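Local coordinates for protein yersinopine dehydrogenase (Yersinia pestis, PDB 6C4M) that catalyses the NADPH-dependent reductive condensation of pyruvate with an aminobutanoate intermediate, the last step in making the metallophore yersinopine, at residues Leu151-Ala155 / Gly156-Val160. Residues are numbered along the deposited sequence; the frame is centred on the assembly and turned at random.
Sequences LLNAA and GKRDV
Leu152 O accepts a hydrogen bond from Lys157 N at 2.8 Å, with an N-H...O angle of 157°. The same oxygen also takes a weak bond from Ala155 N. Gly156 N hydrogen-bonds to Asn153 O at 3.2 Å. These two bonds, from Lys157 N and Gly156 N, make a Schellman motif that ends helix 144-154. Gly156 is its C-prime residue and has a positive phi. The chain then makes a type I turn from Lys157 to Val160, where Val160 N hydrogen-bonds to Lys157 O. It leads into strand 161-165, which pairs in parallel with strand 134-137 in what is probably the Rossmann-type NADP-binding sheet; the turn itself lies away from the cofactor.

Side chains meet on two sides of the turn. On the inner side, Leu152 CD2 lies 4.0 Å from Lys157 CB, and Leu152 CD1 reaches Val160 CG1 at 4.2 Å. Trp126 also touches Leu152, and Leu132 touches Val160. A bend at chi2 (-67°) leads the Lys157 chain away from the helix end, and NZ hydrogen-bonds to Leu129 O. On the exposed side, Asn153 and Arg158 run alongside each other. Asn153 ND2 rests against the extended aliphatic chain of Arg158, 3.6 Å from CD. The amide and guanidinium planes are 64° apart.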
ATOM      1  N   LEU A 151      10.321  39.879 -18.892  1.00 28.83           N
ATOM      2  CA  LEU A 151      11.655  40.079 -19.457  1.00 29.52           C
ATOM      3  C   LEU A 151      11.580  40.493 -20.916  1.00 28.88           C
ATOM      4  O   LEU A 151      12.311  41.383 -21.369  1.00 24.64           O
ATOM      5  CB  LEU A 151      12.483  38.803 -19.326  1.00 26.56           C
ATOM      6  CG  LEU A 151      12.799  38.289 -17.906  1.00 33.48           C
ATOM      7  CD1 LEU A 151      13.646  37.018 -17.999  1.00 35.64           C
ATOM      8  CD2 LEU A 151      13.526  39.324 -17.083  1.00 34.22           C
ATOM      9  N   LEU A 152      10.754  39.809 -21.695  1.00 25.40           N
ATOM     10  CA  LEU A 152      10.639  40.161 -23.107  1.00 25.33           C
ATOM     11  C   LEU A 152      10.134  41.585 -23.280  1.00 28.21           C
ATOM     12  O   LEU A 152      10.628  42.334 -24.139  1.00 25.38           O
ATOM     13  CB  LEU A 152       9.703  39.168 -23.807  1.00 26.87           C
ATOM     14  CG  LEU A 152      10.272  37.753 -23.950  1.00 28.02           C
ATOM     15  CD1 LEU A 152       9.176  36.744 -24.439  1.00 27.58           C
ATOM     16  CD2 LEU A 152      11.444  37.769 -24.930  1.00 30.10           C
ATOM     17  N   ASN A 153       9.136  41.973 -22.486  1.00 25.90           N
ATOM     18  CA  ASN A 153       8.602  43.322 -22.588  1.00 24.34           C
ATOM     19  C   ASN A 153       9.692  44.343 -22.319  1.00 33.49           C
ATOM     20  O   ASN A 153       9.748  45.380 -22.988  1.00 29.80           O
ATOM     21  CB  ASN A 153       7.422  43.521 -21.635  1.00 27.85           C
ATOM     22  CG  ASN A 153       6.918  44.967 -21.614  1.00 39.94           C
ATOM     23  OD1 ASN A 153       7.283  45.751 -20.729  1.00 49.40           O
ATOM     24  ND2 ASN A 153       6.094  45.335 -22.607  1.00 42.85           N
ATOM     25  N   ALA A 154      10.584  44.057 -21.361  1.00 27.13           N
ATOM     26  CA  ALA A 154      11.694  44.969 -21.098  1.00 29.29           C
ATOM     27  C   ALA A 154      12.669  45.049 -22.272  1.00 27.08           C
ATOM     28  O   ALA A 154      13.298  46.086 -22.481  1.00 30.29           O
ATOM     29  CB  ALA A 154      12.422  44.543 -19.808  1.00 31.31           C
ATOM     30  N   ALA A 155      12.833  43.979 -23.037  1.00 30.35           N
ATOM     31  CA  ALA A 155      13.728  43.999 -24.184  1.00 30.09           C
ATOM     32  C   ALA A 155      13.044  44.492 -25.470  1.00 30.83           C
ATOM     33  O   ALA A 155      13.629  44.363 -26.559  1.00 29.92           O
ATOM     34  CB  ALA A 155      14.315  42.612 -24.423  1.00 28.90           C
ATOM     35  N   GLY A 156      11.847  45.070 -25.377  1.00 27.30           N
ATOM     36  CA  GLY A 156      11.154  45.508 -26.591  1.00 29.36           C
ATOM     37  C   GLY A 156      10.597  44.374 -27.419  1.00 30.19           C
ATOM     38  O   GLY A 156      10.404  44.539 -28.632  1.00 28.38           O
ATOM     39  N   LYS A 157      10.325  43.218 -26.800  1.00 26.15           N
ATOM     40  CA  LYS A 157       9.827  42.047 -27.515  1.00 24.95           C
ATOM     41  C   LYS A 157       8.412  41.694 -27.088  1.00 29.88           C
ATOM     42  O   LYS A 157       8.020  40.533 -27.045  1.00 29.00           O
ATOM     43  CB  LYS A 157      10.749  40.863 -27.321  1.00 26.92           C
ATOM     44  CG  LYS A 157      12.132  41.088 -27.854  1.00 28.19           C
ATOM     45  CD  LYS A 157      12.140  41.192 -29.355  1.00 33.02           C
ATOM     46  CE  LYS A 157      13.551  41.022 -29.895  1.00 30.50           C
ATOM     47  NZ  LYS A 157      13.616  41.246 -31.381  1.00 32.48           N
ATOM     48  N   ARG A 158       7.613  42.706 -26.791  1.00 29.60           N
ATOM     49  CA  ARG A 158       6.236  42.442 -26.418  1.00 28.43           C
ATOM     50  C   ARG A 158       5.461  41.723 -27.530  1.00 33.62           C
ATOM     51  O   ARG A 158       4.461  41.067 -27.235  1.00 33.22           O
ATOM     52  CB  ARG A 158       5.576  43.772 -26.060  1.00 28.27           C
ATOM     53  CG  ARG A 158       4.125  43.679 -25.708  1.00 35.47           C
ATOM     54  CD  ARG A 158       3.650  45.026 -25.204  1.00 37.60           C
ATOM     55  NE  ARG A 158       2.222  44.990 -24.933  1.00 42.67           N
ATOM     56  CZ  ARG A 158       1.496  46.036 -24.552  1.00 48.36           C
ATOM     57  NH1 ARG A 158       2.058  47.242 -24.395  1.00 45.35           N
ATOM     58  NH2 ARG A 158       0.198  45.865 -24.340  1.00 54.62           N
ATOM     59  N   ASP A 159       5.895  41.838 -28.799  1.00 29.78           N
ATOM     60  CA  ASP A 159       5.214  41.136 -29.895  1.00 32.81           C
ATOM     61  C   ASP A 159       5.361  39.619 -29.819  1.00 29.93           C
ATOM     62  O   ASP A 159       4.533  38.884 -30.390  1.00 27.49           O
ATOM     63  CB  ASP A 159       5.770  41.582 -31.256  1.00 34.22           C
ATOM     64  CG  ASP A 159       5.196  42.895 -31.739  1.00 35.59           C
ATOM     65  OD1 ASP A 159       4.165  43.350 -31.190  1.00 32.21           O
ATOM     66  OD2 ASP A 159       5.792  43.464 -32.690  1.00 35.06           O
ATOM     67  N   VAL A 160       6.436  39.134 -29.205  1.00 28.10           N
ATOM     68  CA  VAL A 160       6.760  37.707 -29.250  1.00 26.78           C
ATOM     69  C   VAL A 160       5.723  36.884 -28.491  1.00 27.94           C
ATOM     70  O   VAL A 160       5.278  37.251 -27.398  1.00 29.31           O
ATOM     71  CB  VAL A 160       8.176  37.481 -28.700  1.00 32.30           C
ATOM     72  CG1 VAL A 160       8.497  35.975 -28.543  1.00 31.08           C
ATOM     73  CG2 VAL A 160       9.154  38.150 -29.649  1.00 29.90           C
TER